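Local structure of argininosuccinate lyase (Chelativorans sp., 6RXA) at residues R97-G100 against S101-G104; V156-R160 against K161-P165; R187-Y190 against A191-L195; A270-A274 against S275-T279. The protein acts as a C-N lyase of the aspartase/fumarase superfamily (EDDS lyase) and may also split argininosuccinate into fumarate and L-arginine. The protein carries 2 engineered substitutions. All blocks are in the same frame, centred on the assembly; numbering follows the deposited sequence.

Overall arrangement
The four contacts follow one another along the chain. All lie in one mostly helical subunit of a tetramer. Contact 1 closes the end of helix 88-99. Its centre lies about 70 Å from that of contact 2, across the chain's centre. Contact 2 is the hairpin of strands 153-158 and 161-167 and holds the fumarate-binding Thr158. Helix 168-193 follows, and contact 3 lies at its far end, centre about 39 Å away, with a sodium ion at a subunit interface. Contact 4, its nearest atoms about 9 Å from contact 2, follows strand 270-271 and leads into the loop with Lys286 and Asn288. A site draws on several subunits. Contacts 1 and 3 lie away from the substrate-binding residues.

Contact 1. Residues R97-G100 against S101-G104; sequences RTIG and SVAG
Gly100 O takes the backbone N-H of Ala103 at 3.1 Å, measured from Ala103 N. The bond is nearly straight at the hydrogen (165°). This is an i to i+3 bond. A second one follows, from Gly104 N to Ser101 O at 3.0 Å. Together they curl 101-104 into helical turns just after helix 88-99 has ended. Gly100 makes the break. It leaves the helix with a positive phi of 101°, a conformation that glycine takes easily because it has no CB.

The side chain of Ile99 fills the inside of this bend. Its chi1 of 66° sets CG1 between the backbone N and the carbonyl carbon, and the chain then runs out extended to CD1. Ile99 CD1 meets Val102 CG1 at 3.9 Å, the two side chains crossing at about a right angle. Further back, Ile99 CG1 lies 4.0 Å from Ala103 CB. Ala103 CB also lies 3.4 Å from Gly100 O.

Ile99 and Val102 both rest on Thr67 of helix 62-79, while Ala103 packs against Leu95 and Lys96 of helix 88-99. Ser101 touches Asp381 of the second subunit. The turn lies far from the substrate-binding residues. Across the bend the chemistry is one backbone bond with apolar packing beneath it, so the turn is held by main-chain geometry and side-chain shape, without any charge pairing.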
loop_
_atom_site.group_PDB
_atom_site.type_symbol
_atom_site.label_atom_id
_atom_site.label_comp_id
_atom_site.label_asym_id
_atom_site.label_seq_id
_atom_site.Cartn_x
_atom_site.Cartn_y
_atom_site.Cartn_z
ATOM N N ARG A 97 17.665 -18.563 -37.644
ATOM C CA ARG A 97 18.425 -17.937 -38.726
ATOM C C ARG A 97 19.894 -18.337 -38.676
ATOM O O ARG A 97 20.566 -18.363 -39.713
ATOM C CB ARG A 97 18.286 -16.417 -38.691
ATOM C CG ARG A 97 16.894 -15.936 -39.063
ATOM C CD ARG A 97 16.848 -14.425 -39.219
ATOM N NE ARG A 97 17.062 -13.718 -37.954
ATOM C CZ ARG A 97 16.086 -13.390 -37.110
ATOM N NH1 ARG A 97 14.829 -13.720 -37.376
ATOM N NH2 ARG A 97 16.374 -12.747 -35.994
ATOM N N THR A 98 20.392 -18.687 -37.482
ATOM C CA THR A 98 21.811 -18.992 -37.304
ATOM C C THR A 98 22.133 -20.446 -37.638
ATOM O O THR A 98 23.153 -20.715 -38.286
ATOM C CB THR A 98 22.218 -18.658 -35.864
ATOM O OG1 THR A 98 22.004 -17.259 -35.620
ATOM C CG2 THR A 98 23.690 -18.987 -35.616
ATOM N N ILE A 99 21.305 -21.395 -37.206
ATOM C CA ILE A 99 21.629 -22.813 -37.319
ATOM C C ILE A 99 20.619 -23.605 -38.131
ATOM O O ILE A 99 20.847 -24.800 -38.368
ATOM C CB ILE A 99 21.818 -23.473 -35.936
ATOM C CG1 ILE A 99 20.486 -23.483 -35.171
ATOM C CG2 ILE A 99 22.895 -22.753 -35.158
ATOM C CD1 ILE A 99 20.546 -24.253 -33.875
ATOM N N GLY A 100 19.506 -23.016 -38.525
ATOM C CA GLY A 100 18.489 -23.733 -39.261
ATOM C C GLY A 100 17.327 -24.160 -38.391
ATOM O O GLY A 100 17.229 -23.833 -37.202
ATOM N N SER A 101 16.432 -24.940 -39.007
ATOM C CA SER A 101 15.150 -25.247 -38.392
ATOM C C SER A 101 15.265 -26.088 -37.123
ATOM O O SER A 101 14.336 -26.068 -36.309
ATOM C CB SER A 101 14.252 -25.946 -39.411
ATOM O OG SER A 101 14.848 -27.161 -39.836
ATOM N N VAL A 102 16.363 -26.824 -36.933
ATOM C CA VAL A 102 16.558 -27.591 -35.704
ATOM C C VAL A 102 16.487 -26.712 -34.462
ATOM O O VAL A 102 16.262 -27.217 -33.353
ATOM C CB VAL A 102 17.887 -28.379 -35.772
ATOM C CG1 VAL A 102 19.085 -27.448 -35.619
ATOM C CG2 VAL A 102 17.907 -29.481 -34.711
ATOM N N ALA A 103 16.682 -25.400 -34.618
ATOM C CA ALA A 103 16.536 -24.477 -33.497
ATOM C C ALA A 103 15.203 -24.667 -32.796
ATOM O O ALA A 103 15.111 -24.546 -31.570
ATOM C CB ALA A 103 16.640 -23.035 -33.994
ATOM N N GLY A 104 14.146 -24.935 -33.566
ATOM C CA GLY A 104 12.819 -25.081 -32.994
ATOM C C GLY A 104 12.691 -26.241 -32.034
ATOM O O GLY A 104 11.798 -26.242 -31.174
#

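Contact 2. Residues V156-R160 against K161-P165; sequences VYTQR and KEAQP. With FMT (formic acid), chain C.
Thr158 and Lys161 bond to each other twice through their backbones. Thr158 N gives to Lys161 O at 3.0 Å. Lys161 N returns a bond to Thr158 O at 2.9 Å. Beside this pair, Tyr157 lies along Glu162. The two side chains point the same way, with Tyr157 CE2 3.6 Å from Glu162 CG and the ring and carboxylate planes 87° apart. Next, Ala163 N bonds to Val156 O at 2.8 Å. Val156 N instead reaches Gln164 O, at 3.0 Å and 170° at the hydrogen. This is consistent with a classic beta bulge at Ala163 and Gln164, opposite Val156. Val156 CG1 also faces Ala163 CB at 4.2 Å.

The whole is a beta hairpin of strands 153-158 and 161-167. Gln159 and Arg160 take the two inner places of a type I' turn from Thr158 to Lys161.

A chi1 of 64° turns Thr158 OG1 to the formate, and Thr158 OG1 bonds to formate O2 at 2.7 Å. The formate probably comes from the crystallisation liquor. Thr158 binds fumarate in another structure of this protein. Lys286 and Asn288 of the fourth subunit and Asn113 of the second also hold the formate, and Lys286 NZ bonds to Thr158 OG1 as well.

Tyr157 OH bonds to Glu266 of the fourth subunit, and Glu162 to Asn363. At the turn, Arg160 pairs with Glu317 of the second subunit, while Lys161 NZ meets Asp265 and Ser263 O of the fourth.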
loop_
_atom_site.group_PDB
_atom_site.type_symbol
_atom_site.label_atom_id
_atom_site.label_comp_id
_atom_site.label_asym_id
_atom_site.label_seq_id
_atom_site.Cartn_x
_atom_site.Cartn_y
_atom_site.Cartn_z
ATOM N N VAL A 156 19.147 5.815 26.241
ATOM C CA VAL A 156 18.190 5.258 25.296
ATOM C C VAL A 156 16.916 6.096 25.374
ATOM O O VAL A 156 16.581 6.664 26.424
ATOM C CB VAL A 156 17.921 3.764 25.577
ATOM C CG1 VAL A 156 17.137 3.573 26.862
ATOM C CG2 VAL A 156 17.177 3.119 24.388
ATOM N N TYR A 157 16.195 6.165 24.258
ATOM C CA TYR A 157 14.969 6.939 24.125
ATOM C C TYR A 157 13.769 6.011 24.004
ATOM O O TYR A 157 13.859 4.920 23.434
ATOM C CB TYR A 157 15.026 7.825 22.852
ATOM C CG TYR A 157 16.119 8.858 22.926
ATOM C CD1 TYR A 157 17.420 8.547 22.550
ATOM C CD2 TYR A 157 15.857 10.130 23.416
ATOM C CE1 TYR A 157 18.430 9.477 22.658
ATOM C CE2 TYR A 157 16.853 11.067 23.532
ATOM C CZ TYR A 157 18.146 10.735 23.154
ATOM O OH TYR A 157 19.160 11.662 23.271
ATOM N N THR A 158 12.636 6.456 24.543
ATOM C CA THR A 158 11.337 5.931 24.149
ATOM C C THR A 158 10.438 7.126 23.840
ATOM O O THR A 158 10.492 8.149 24.534
ATOM C CB THR A 158 10.695 5.036 25.219
ATOM O OG1 THR A 158 10.416 5.809 26.383
ATOM C CG2 THR A 158 11.603 3.878 25.610
ATOM N N GLN A 159 9.635 7.026 22.778
ATOM C CA GLN A 159 8.769 8.145 22.385
ATOM C C GLN A 159 9.571 9.433 22.168
ATOM O O GLN A 159 9.076 10.537 22.398
ATOM C CB GLN A 159 7.637 8.362 23.406
ATOM C CG GLN A 159 6.847 7.096 23.720
ATOM C CD GLN A 159 5.726 7.320 24.710
ATOM O OE1 GLN A 159 5.704 6.708 25.770
ATOM N NE2 GLN A 159 4.775 8.174 24.352
ATOM N N ARG A 160 10.821 9.304 21.712
ATOM C CA ARG A 160 11.707 10.441 21.437
ATOM C C ARG A 160 11.978 11.277 22.686
ATOM O O ARG A 160 12.271 12.476 22.598
ATOM C CB ARG A 160 11.221 11.293 20.264
ATOM C CG ARG A 160 11.217 10.529 18.953
ATOM C CD ARG A 160 10.603 11.376 17.847
ATOM N NE ARG A 160 10.795 10.805 16.525
ATOM C CZ ARG A 160 10.250 11.281 15.412
ATOM N NH1 ARG A 160 9.379 12.271 15.460
ATOM N NH2 ARG A 160 10.585 10.749 14.237
ATOM N N LYS A 161 11.909 10.635 23.853
ATOM C CA LYS A 161 12.254 11.254 25.126
ATOM C C LYS A 161 13.284 10.391 25.846
ATOM O O LYS A 161 13.251 9.167 25.774
ATOM C CB LYS A 161 11.004 11.423 26.017
ATOM C CG LYS A 161 10.109 12.623 25.639
ATOM C CD LYS A 161 10.870 13.951 25.794
ATOM C CE LYS A 161 9.974 15.108 26.265
ATOM N NZ LYS A 161 10.736 16.372 26.486
ATOM N N GLU A 162 14.210 11.040 26.552
ATOM C CA GLU A 162 15.254 10.296 27.250
ATOM C C GLU A 162 14.634 9.385 28.294
ATOM O O GLU A 162 13.807 9.826 29.108
ATOM C CB GLU A 162 16.235 11.251 27.934
ATOM C CG GLU A 162 17.025 12.122 26.975
ATOM C CD GLU A 162 18.238 12.776 27.599
ATOM O OE1 GLU A 162 18.600 12.409 28.733
ATOM O OE2 GLU A 162 18.832 13.674 26.942
ATOM N N ALA A 163 15.043 8.113 28.275
ATOM C CA ALA A 163 14.422 7.073 29.100
ATOM C C ALA A 163 15.329 6.622 30.238
ATOM O O ALA A 163 15.046 6.939 31.400
ATOM C CB ALA A 163 13.965 5.903 28.224
ATOM N N GLN A 164 16.390 5.866 29.957
ATOM C CA GLN A 164 17.304 5.362 30.982
ATOM C C GLN A 164 18.697 5.264 30.389
ATOM O O GLN A 164 18.883 5.291 29.171
ATOM C CB GLN A 164 16.863 3.993 31.504
ATOM C CG GLN A 164 15.527 3.970 32.264
ATOM C CD GLN A 164 15.107 2.564 32.658
ATOM O OE1 GLN A 164 15.720 1.575 32.247
ATOM N NE2 GLN A 164 14.047 2.467 33.455
ATOM N N PRO A 165 19.728 5.099 31.240
ATOM C CA PRO A 165 21.094 4.941 30.721
ATOM C C PRO A 165 21.341 3.549 30.153
ATOM O O PRO A 165 20.942 2.541 30.738
ATOM C CB PRO A 165 21.976 5.189 31.956
ATOM C CG PRO A 165 21.081 5.904 32.941
ATOM C CD PRO A 165 19.727 5.306 32.698
HETATM C C FMT C . 7.574 5.275 28.225
HETATM O O1 FMT C . 7.857 6.417 28.616
HETATM O O2 FMT C . 8.297 4.624 27.450
#

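Contact 3. Residues R187-Y190 against A191-L195; sequences RELY and ARINL. With NA (sodium ion), chain F.
Ala191 N sits 3.3 Å from both Arg187 O and Glu188 O, and both bonds are weak. Arg192 comes next. Its side chain, bent at chi3 (-73°), folds back along the helix. Glu188 O lies 3.7 Å above one face of the Arg192 guanidinium, toward its rim. A sodium ion lies at the guanidinium edge, bound at 2.3 Å by Glu188 OE1. Two waters and Glu188 OE1 of the second subunit also bind it. Arg192 itself pairs with Glu240 and with that second Glu188, so the charges interlock across the subunit interface.

Ile193 N makes a sound helical bond to Leu189 O at 2.9 Å. Ile193 CD1 packs on Leu189 CG at 3.7 Å. Asn194 N closes the last turn on Tyr190 O, also at 2.9 Å. Asn194 CB lies over one face of the Tyr190 ring, and the amide runs alongside it, turned 51° from the ring plane. Arg125 holds Asn194 OD1. Asn194 then centres an inverse gamma turn that leads out of the helix.

This end of helix 168-193 is wedged among three others. Tyr190 packs on Leu128 and Leu129 of helix 112-147 and meets the Trp471 ring of helix 451-500 edge-to-face, while Leu189 and Ile193 cover His241 of helix 236-262.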
loop_
_atom_site.group_PDB
_atom_site.type_symbol
_atom_site.label_atom_id
_atom_site.label_comp_id
_atom_site.label_asym_id
_atom_site.label_seq_id
_atom_site.Cartn_x
_atom_site.Cartn_y
_atom_site.Cartn_z
ATOM N N ARG A 187 16.722 -16.546 4.530
ATOM C CA ARG A 187 17.076 -17.945 4.274
ATOM C C ARG A 187 15.833 -18.822 4.126
ATOM O O ARG A 187 15.811 -19.757 3.312
ATOM C CB ARG A 187 17.965 -18.480 5.390
ATOM C CG ARG A 187 19.377 -17.900 5.405
ATOM C CD ARG A 187 20.256 -18.545 6.482
ATOM N NE ARG A 187 19.841 -18.179 7.831
ATOM C CZ ARG A 187 20.498 -17.336 8.626
ATOM N NH1 ARG A 187 21.638 -16.759 8.242
ATOM N NH2 ARG A 187 20.017 -17.082 9.829
ATOM N N GLU A 188 14.797 -18.547 4.922
ATOM C CA GLU A 188 13.529 -19.254 4.762
ATOM C C GLU A 188 12.952 -19.026 3.377
ATOM O O GLU A 188 12.466 -19.966 2.730
ATOM C CB GLU A 188 12.549 -18.775 5.834
ATOM C CG GLU A 188 12.934 -19.195 7.251
ATOM C CD GLU A 188 12.266 -18.360 8.329
ATOM O OE1 GLU A 188 11.366 -17.567 8.004
ATOM O OE2 GLU A 188 12.670 -18.496 9.504
ATOM N N LEU A 189 12.988 -17.776 2.910
ATOM C CA LEU A 189 12.537 -17.450 1.566
ATOM C C LEU A 189 13.378 -18.171 0.516
ATOM O O LEU A 189 12.846 -18.671 -0.483
ATOM C CB LEU A 189 12.628 -15.939 1.382
ATOM C CG LEU A 189 12.501 -15.440 -0.053
ATOM C CD1 LEU A 189 11.122 -15.702 -0.633
ATOM C CD2 LEU A 189 12.809 -13.952 -0.112
ATOM N N TYR A 190 14.694 -18.235 0.724
ATOM C CA TYR A 190 15.566 -18.866 -0.258
ATOM C C TYR A 190 15.103 -20.282 -0.561
ATOM O O TYR A 190 15.137 -20.725 -1.717
ATOM C CB TYR A 190 17.010 -18.858 0.244
ATOM C CG TYR A 190 18.012 -19.323 -0.801
ATOM C CD1 TYR A 190 18.519 -18.436 -1.732
ATOM C CD2 TYR A 190 18.444 -20.650 -0.849
ATOM C CE1 TYR A 190 19.443 -18.851 -2.681
ATOM C CE2 TYR A 190 19.365 -21.075 -1.794
ATOM C CZ TYR A 190 19.863 -20.164 -2.705
ATOM O OH TYR A 190 20.784 -20.570 -3.650
ATOM N N ALA A 191 14.645 -21.006 0.460
ATOM C CA ALA A 191 14.244 -22.391 0.236
ATOM C C ALA A 191 13.038 -22.495 -0.691
ATOM O O ALA A 191 12.869 -23.523 -1.369
ATOM C CB ALA A 191 13.941 -23.073 1.574
ATOM N N ARG A 192 12.179 -21.468 -0.695
ATOM C CA ARG A 192 11.031 -21.439 -1.596
ATOM C C ARG A 192 11.397 -20.898 -2.977
ATOM O O ARG A 192 10.802 -21.325 -3.973
ATOM C CB ARG A 192 9.871 -20.654 -0.981
ATOM C CG ARG A 192 9.075 -21.463 0.045
ATOM C CD ARG A 192 7.919 -20.659 0.676
ATOM N NE ARG A 192 8.363 -19.637 1.616
ATOM C CZ ARG A 192 8.673 -19.879 2.888
ATOM N NH1 ARG A 192 8.596 -21.114 3.372
ATOM N NH2 ARG A 192 9.062 -18.895 3.675
ATOM N N ILE A 193 12.346 -19.956 -3.064
ATOM C CA ILE A 193 12.787 -19.454 -4.366
ATOM C C ILE A 193 13.531 -20.541 -5.126
ATOM O O ILE A 193 13.380 -20.678 -6.344
ATOM C CB ILE A 193 13.659 -18.197 -4.193
ATOM C CG1 ILE A 193 12.796 -16.997 -3.814
ATOM C CG2 ILE A 193 14.430 -17.885 -5.477
ATOM C CD1 ILE A 193 13.534 -15.716 -3.624
ATOM N N ASN A 194 14.336 -21.330 -4.422
ATOM C CA ASN A 194 15.251 -22.269 -5.067
ATOM C C ASN A 194 14.593 -23.617 -5.352
ATOM O O ASN A 194 15.117 -24.684 -5.020
ATOM C CB ASN A 194 16.511 -22.440 -4.236
ATOM C CG ASN A 194 17.634 -23.044 -5.046
ATOM O OD1 ASN A 194 17.637 -22.931 -6.270
ATOM N ND2 ASN A 194 18.584 -23.680 -4.380
ATOM N N LEU A 195 13.448 -23.550 -6.015
ATOM C CA LEU A 195 12.688 -24.701 -6.488
ATOM C C LEU A 195 12.433 -24.521 -7.977
ATOM O O LEU A 195 12.108 -23.421 -8.425
ATOM C CB LEU A 195 11.348 -24.780 -5.748
ATOM C CG LEU A 195 11.427 -24.978 -4.239
ATOM C CD1 LEU A 195 10.039 -24.864 -3.632
ATOM C CD2 LEU A 195 12.030 -26.327 -3.921
HETATM NA NA NA F . 9.541 -17.161 6.718
HETATM O O HOH W 1 10.482 -15.652 5.133
HETATM O O HOH W 2 7.377 -16.474 7.442
#

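Contact 4. Residues A270-A274 against S275-T279; sequences AELDA and SFAGT
Two torsions bring Asp273 and Ser275 together. In Asp273 a chi1 of -166° turns the carboxylate away from its own N and over the residues that follow. In Ser275 a chi1 of 67° tucks OG between the backbone N and the carbonyl carbon, facing that carboxylate. Asp273 OD2 then takes two bonds from one residue. Ser275 OG gives to Asp273 OD2 at 2.7 Å, and Ser275 N to the same OD2 at 3.0 Å. Both donors come on the anti side of OD2 but from opposite faces of the carboxylate plane. The bond from Ser275 N makes this an Asx turn.

The backbone turns at the same place. Phe276 N bonds to Asp273 O at 2.8 Å, and Ala277 N to Ala274 O at 3.2 Å. These i to i+3 bonds fit the short 3-10 turn at 274-275. Asp273 CB lies at the edge of the Phe276 ring, 4.3 Å from Phe276 CD2. Leu272 CD1 approaches Phe276 O at 3.9 Å.

Phe276 packs on Val345 and Thr348 at helix 329-348 and on Phe22 of helix 20-31. The chain then runs into the signature loop of the superfamily, which carries the ligand-binding Ser280, Ser281, Lys286 and Asn288.

His350 NE2 bonds to Asp273 OD1. With donors at both oxygens, the carboxylate is probably ionised and fixed in its rotation, which would hold the turn's shape.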
loop_
_atom_site.group_PDB
_atom_site.type_symbol
_atom_site.label_atom_id
_atom_site.label_comp_id
_atom_site.label_asym_id
_atom_site.label_seq_id
_atom_site.Cartn_x
_atom_site.Cartn_y
_atom_site.Cartn_z
ATOM N N ALA A 270 26.299 12.352 18.256
ATOM C CA ALA A 270 27.102 11.630 17.293
ATOM C C ALA A 270 27.287 12.528 16.081
ATOM O O ALA A 270 26.523 13.471 15.855
ATOM C CB ALA A 270 26.474 10.304 16.853
ATOM N N GLU A 271 28.321 12.224 15.309
ATOM C CA GLU A 271 28.602 12.943 14.075
ATOM C C GLU A 271 28.906 11.937 12.977
ATOM O O GLU A 271 29.681 10.998 13.193
ATOM C CB GLU A 271 29.789 13.889 14.263
ATOM C CG GLU A 271 29.986 14.840 13.089
ATOM C CD GLU A 271 31.037 15.922 13.339
ATOM O OE1 GLU A 271 31.449 16.562 12.354
ATOM O OE2 GLU A 271 31.441 16.143 14.504
ATOM N N LEU A 272 28.302 12.130 11.810
ATOM C CA LEU A 272 28.646 11.307 10.669
ATOM C C LEU A 272 30.080 11.579 10.244
ATOM O O LEU A 272 30.567 12.711 10.305
ATOM C CB LEU A 272 27.743 11.661 9.497
ATOM C CG LEU A 272 26.288 11.242 9.629
ATOM C CD1 LEU A 272 25.460 11.835 8.485
ATOM C CD2 LEU A 272 26.136 9.720 9.644
ATOM N N ASP A 273 30.756 10.535 9.783
ATOM C CA ASP A 273 32.011 10.759 9.078
ATOM C C ASP A 273 31.762 11.688 7.893
ATOM O O ASP A 273 30.733 11.600 7.218
ATOM C CB ASP A 273 32.591 9.441 8.575
ATOM C CG ASP A 273 34.032 9.579 8.150
ATOM O OD1 ASP A 273 34.907 9.561 9.049
ATOM O OD2 ASP A 273 34.281 9.749 6.938
ATOM N N ALA A 274 32.725 12.577 7.638
ATOM C CA ALA A 274 32.621 13.501 6.516
ATOM C C ALA A 274 32.290 12.793 5.208
ATOM O O ALA A 274 31.577 13.347 4.365
ATOM C CB ALA A 274 33.950 14.244 6.332
ATOM N N SER A 275 32.793 11.570 5.027
ATOM C CA SER A 275 32.587 10.831 3.789
ATOM C C SER A 275 31.164 10.326 3.624
ATOM O O SER A 275 30.834 9.789 2.560
ATOM C CB SER A 275 33.568 9.655 3.715
ATOM O OG SER A 275 33.305 8.664 4.697
ATOM N N PHE A 276 30.315 10.484 4.639
ATOM C CA PHE A 276 28.914 10.086 4.570
ATOM C C PHE A 276 27.967 11.270 4.707
ATOM O O PHE A 276 26.754 11.069 4.854
ATOM C CB PHE A 276 28.615 8.995 5.605
ATOM C CG PHE A 276 29.138 7.659 5.200
ATOM C CD1 PHE A 276 28.439 6.885 4.290
ATOM C CD2 PHE A 276 30.358 7.201 5.659
ATOM C CE1 PHE A 276 28.937 5.671 3.870
ATOM C CE2 PHE A 276 30.852 5.983 5.239
ATOM C CZ PHE A 276 30.143 5.222 4.346
ATOM N N ALA A 277 28.477 12.492 4.600
ATOM C CA ALA A 277 27.661 13.686 4.688
ATOM C C ALA A 277 27.902 14.561 3.471
ATOM O O ALA A 277 28.954 14.494 2.827
ATOM C CB ALA A 277 28.016 14.493 5.941
ATOM N N GLY A 278 26.909 15.393 3.172
ATOM C CA GLY A 278 27.046 16.405 2.143
ATOM C C GLY A 278 26.868 17.797 2.707
ATOM O O GLY A 278 26.910 17.986 3.921
ATOM N N THR A 279 26.679 18.789 1.845
ATOM C CA THR A 279 26.417 20.143 2.315
ATOM C C THR A 279 25.356 20.762 1.412
ATOM O O THR A 279 24.738 20.075 0.597
ATOM C CB THR A 279 27.714 20.958 2.402
ATOM O OG1 THR A 279 27.462 22.185 3.096
ATOM C CG2 THR A 279 28.274 21.253 1.011
#